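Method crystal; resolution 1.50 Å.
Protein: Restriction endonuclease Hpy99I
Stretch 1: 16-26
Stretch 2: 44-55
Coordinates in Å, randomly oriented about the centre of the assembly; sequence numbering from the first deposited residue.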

# COMPACT_ATOMS: atom_id res chain seq x y z
N ASP A 16 -13.01 -2.84 -29.19
CA ASP A 16 -13.76 -1.64 -28.81
C ASP A 16 -14.49 -1.87 -27.49
O ASP A 16 -14.85 -3.00 -27.15
CB ASP A 16 -14.83 -1.25 -29.83
CG ASP A 16 -14.28 -0.67 -31.12
OD1 ASP A 16 -13.08 -0.30 -31.19
OD2 ASP A 16 -15.10 -0.54 -32.05
N PHE A 17 -14.72 -0.78 -26.76
CA PHE A 17 -15.49 -0.81 -25.53
C PHE A 17 -16.90 -0.26 -25.69
O PHE A 17 -17.13 0.69 -26.44
CB PHE A 17 -14.75 -0.04 -24.43
CG PHE A 17 -13.53 -0.76 -23.93
CD1 PHE A 17 -13.64 -1.74 -22.96
CD2 PHE A 17 -12.29 -0.50 -24.48
CE1 PHE A 17 -12.51 -2.42 -22.53
CE2 PHE A 17 -11.17 -1.18 -24.05
CZ PHE A 17 -11.29 -2.14 -23.08
N VAL A 18 -17.85 -0.90 -25.01
CA VAL A 18 -19.25 -0.56 -25.09
C VAL A 18 -19.88 -0.63 -23.72
O VAL A 18 -19.31 -1.27 -22.80
CB VAL A 18 -20.02 -1.54 -26.01
CG1 VAL A 18 -19.55 -1.38 -27.45
CG2 VAL A 18 -19.85 -2.99 -25.54
N ILE A 19 -21.04 -0.01 -23.59
CA ILE A 19 -21.91 -0.28 -22.45
C ILE A 19 -23.20 -0.92 -22.95
O ILE A 19 -23.65 -0.66 -24.07
CB ILE A 19 -22.24 0.98 -21.62
CG1 ILE A 19 -22.79 2.10 -22.50
CG2 ILE A 19 -20.99 1.41 -20.83
CD1 ILE A 19 -23.24 3.32 -21.72
N ALA A 20 -23.79 -1.73 -22.10
CA ALA A 20 -25.16 -2.20 -22.30
C ALA A 20 -26.12 -1.04 -22.12
O ALA A 20 -26.13 -0.40 -21.08
CB ALA A 20 -25.49 -3.33 -21.32
N LYS A 21 -26.94 -0.78 -23.13
CA LYS A 21 -27.96 0.25 -23.01
C LYS A 21 -29.09 -0.15 -22.07
O LYS A 21 -29.65 0.69 -21.39
CB LYS A 21 -28.56 0.58 -24.38
CG LYS A 21 -27.61 1.27 -25.33
CD LYS A 21 -28.27 1.52 -26.71
CE LYS A 21 -29.13 2.75 -26.69
NZ LYS A 21 -29.32 3.29 -28.07
N ASN A 22 -29.43 -1.44 -22.08
CA ASN A 22 -30.56 -1.98 -21.33
C ASN A 22 -30.12 -3.26 -20.64
O ASN A 22 -28.97 -3.67 -20.74
CB ASN A 22 -31.72 -2.28 -22.28
CG ASN A 22 -31.95 -1.19 -23.31
OD1 ASN A 22 -32.25 -0.05 -22.96
ND2 ASN A 22 -31.78 -1.53 -24.59
N GLN A 23 -31.05 -3.91 -19.95
CA GLN A 23 -30.80 -5.19 -19.30
C GLN A 23 -30.61 -6.29 -20.33
O GLN A 23 -31.45 -6.50 -21.21
CB GLN A 23 -31.97 -5.57 -18.40
CG GLN A 23 -31.69 -6.75 -17.44
CD GLN A 23 -30.99 -6.34 -16.15
OE1 GLN A 23 -31.09 -5.19 -15.71
NE2 GLN A 23 -30.31 -7.31 -15.52
N LEU A 24 -29.52 -7.03 -20.18
CA LEU A 24 -29.22 -8.18 -21.02
C LEU A 24 -29.03 -9.40 -20.12
O LEU A 24 -27.92 -9.71 -19.71
CB LEU A 24 -27.98 -7.91 -21.87
CG LEU A 24 -28.05 -6.71 -22.81
CD1 LEU A 24 -26.67 -6.30 -23.35
CD2 LEU A 24 -29.04 -6.93 -23.95
N GLY A 25 -30.13 -10.06 -19.80
CA GLY A 25 -30.10 -11.19 -18.87
C GLY A 25 -29.59 -10.74 -17.51
O GLY A 25 -30.23 -9.91 -16.86
N ASN A 26 -28.43 -11.26 -17.12
CA ASN A 26 -27.80 -10.92 -15.84
C ASN A 26 -27.11 -9.57 -15.85
O ASN A 26 -26.72 -9.08 -14.78
CB ASN A 26 -26.72 -11.95 -15.45
CG ASN A 26 -27.27 -13.32 -15.22
OD1 ASN A 26 -28.34 -13.49 -14.64
ND2 ASN A 26 -26.50 -14.33 -15.64
N MET A 44 -20.07 -10.53 -30.02
CA MET A 44 -19.80 -11.27 -28.79
C MET A 44 -19.07 -10.32 -27.87
O MET A 44 -17.99 -9.84 -28.22
CB MET A 44 -18.94 -12.49 -29.07
CG MET A 44 -19.60 -13.51 -29.97
SD MET A 44 -21.15 -14.18 -29.28
CE MET A 44 -20.63 -14.80 -27.68
N VAL A 45 -19.68 -10.00 -26.73
CA VAL A 45 -19.16 -8.99 -25.81
C VAL A 45 -18.75 -9.67 -24.50
O VAL A 45 -19.53 -10.43 -23.94
CB VAL A 45 -20.24 -7.95 -25.48
CG1 VAL A 45 -19.69 -6.89 -24.53
CG2 VAL A 45 -20.80 -7.31 -26.72
N LEU A 46 -17.54 -9.41 -24.03
CA LEU A 46 -17.14 -9.82 -22.67
C LEU A 46 -17.48 -8.69 -21.73
O LEU A 46 -16.83 -7.63 -21.75
CB LEU A 46 -15.64 -10.12 -22.57
CG LEU A 46 -15.14 -10.47 -21.17
CD1 LEU A 46 -15.84 -11.71 -20.65
CD2 LEU A 46 -13.64 -10.69 -21.19
N PHE A 47 -18.50 -8.94 -20.91
CA PHE A 47 -18.84 -8.00 -19.84
C PHE A 47 -17.91 -8.26 -18.66
O PHE A 47 -17.89 -9.34 -18.09
CB PHE A 47 -20.32 -8.10 -19.51
CG PHE A 47 -21.18 -7.49 -20.55
CD1 PHE A 47 -21.26 -6.12 -20.65
CD2 PHE A 47 -21.88 -8.27 -21.47
CE1 PHE A 47 -22.04 -5.52 -21.62
CE2 PHE A 47 -22.66 -7.68 -22.44
CZ PHE A 47 -22.74 -6.30 -22.53
N ILE A 48 -17.11 -7.25 -18.35
CA ILE A 48 -15.90 -7.45 -17.56
C ILE A 48 -16.19 -7.71 -16.07
O ILE A 48 -15.54 -8.57 -15.46
CB ILE A 48 -14.93 -6.25 -17.71
CG1 ILE A 48 -14.52 -6.13 -19.18
CG2 ILE A 48 -13.72 -6.39 -16.78
CD1 ILE A 48 -13.98 -4.76 -19.55
N GLY A 49 -17.20 -7.05 -15.50
CA GLY A 49 -17.52 -7.25 -14.08
C GLY A 49 -17.89 -8.68 -13.74
O GLY A 49 -17.41 -9.25 -12.75
N LEU A 50 -18.76 -9.27 -14.55
CA LEU A 50 -19.23 -10.63 -14.29
C LEU A 50 -18.45 -11.68 -15.09
O LEU A 50 -18.67 -12.88 -14.91
CB LEU A 50 -20.73 -10.72 -14.56
CG LEU A 50 -21.58 -9.89 -13.58
CD1 LEU A 50 -23.06 -10.19 -13.80
CD2 LEU A 50 -21.19 -10.10 -12.11
N ASN A 51 -17.55 -11.23 -15.96
CA ASN A 51 -16.74 -12.11 -16.80
C ASN A 51 -17.63 -13.00 -17.66
O ASN A 51 -17.38 -14.20 -17.76
CB ASN A 51 -15.76 -12.98 -15.98
CG ASN A 51 -14.60 -13.50 -16.82
OD1 ASN A 51 -14.10 -12.81 -17.71
ND2 ASN A 51 -14.15 -14.71 -16.51
N GLU A 52 -18.67 -12.41 -18.22
CA GLU A 52 -19.70 -13.13 -18.97
C GLU A 52 -19.62 -12.71 -20.44
O GLU A 52 -19.67 -11.53 -20.74
CB GLU A 52 -21.08 -12.78 -18.40
CG GLU A 52 -22.17 -13.65 -18.93
CD GLU A 52 -23.48 -13.50 -18.16
OE1 GLU A 52 -23.48 -13.29 -16.93
OE2 GLU A 52 -24.53 -13.62 -18.83
N LEU A 53 -19.49 -13.70 -21.33
CA LEU A 53 -19.39 -13.46 -22.76
C LEU A 53 -20.78 -13.70 -23.33
O LEU A 53 -21.33 -14.80 -23.19
CB LEU A 53 -18.35 -14.41 -23.41
CG LEU A 53 -17.21 -13.78 -24.22
CD1 LEU A 53 -16.27 -14.84 -24.80
CD2 LEU A 53 -17.72 -12.90 -25.31
N LYS A 54 -21.36 -12.68 -23.96
CA LYS A 54 -22.74 -12.75 -24.45
C LYS A 54 -22.83 -12.27 -25.88
O LYS A 54 -22.12 -11.35 -26.28
CB LYS A 54 -23.64 -11.86 -23.60
CG LYS A 54 -23.94 -12.43 -22.21
CD LYS A 54 -24.78 -11.48 -21.39
CE LYS A 54 -26.22 -11.45 -21.85
NZ LYS A 54 -27.01 -12.66 -21.47
N ARG A 55 -23.73 -12.89 -26.64
CA ARG A 55 -24.10 -12.40 -27.97
C ARG A 55 -25.12 -11.27 -27.85
O ARG A 55 -26.20 -11.47 -27.27
CB ARG A 55 -24.68 -13.52 -28.85
CG ARG A 55 -24.93 -13.04 -30.26
CD ARG A 55 -25.22 -14.17 -31.23
NE ARG A 55 -24.06 -15.03 -31.51
CZ ARG A 55 -22.95 -14.66 -32.15
NH1 ARG A 55 -22.77 -13.41 -32.58
NH2 ARG A 55 -21.98 -15.55 -32.35
O HOH W 1 -27.01 -13.19 -18.74

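Stretch 2 is a β-hairpin: Val 45 and Lys 54 exchange backbone hydrogen bonds, as do Phe 47 and Glu 52, with a turn through 48-51 between the strands. Stretch 1 lies across one side of it as a strand, 17-20, and then a loop. No backbone hydrogen bond joins the two, so the direct contact rests largely on side chains.

The strand, with Leu 24 from the loop, supplies the apolar part. Phe 17 starts sideways, but its ring reaches Ile 48, whose CD1 sits at the ring edge, 4.1 Å from Phe 17 CE1. Val 18 points toward the hairpin, its CG2 4.0 Å from Val 45 CG1, while Ile 19 turns away. Phe 47 then serves two partners: Ala 20 CB lies 4.1 Å from its CE1, and Leu 24 CD1 lies 4.0 Å from its CZ.

From the carbonyl of Leu 24 on, the chemistry is more polar: Lys 54 CE lies 3.2 Å from Leu 24 O. Gly 25 has positive phi, which favours glycine, and an ideal CB there would crowd Lys 54 NZ. Asn 26 ND2 gives Glu 52 OE1 a weak hydrogen bond of 3.4 Å. One water accepts from Asn 26 N and Lys 54 NZ and donates to Glu 52 OE2. The rule: apolar packing along the strand, charge and water at the loop end.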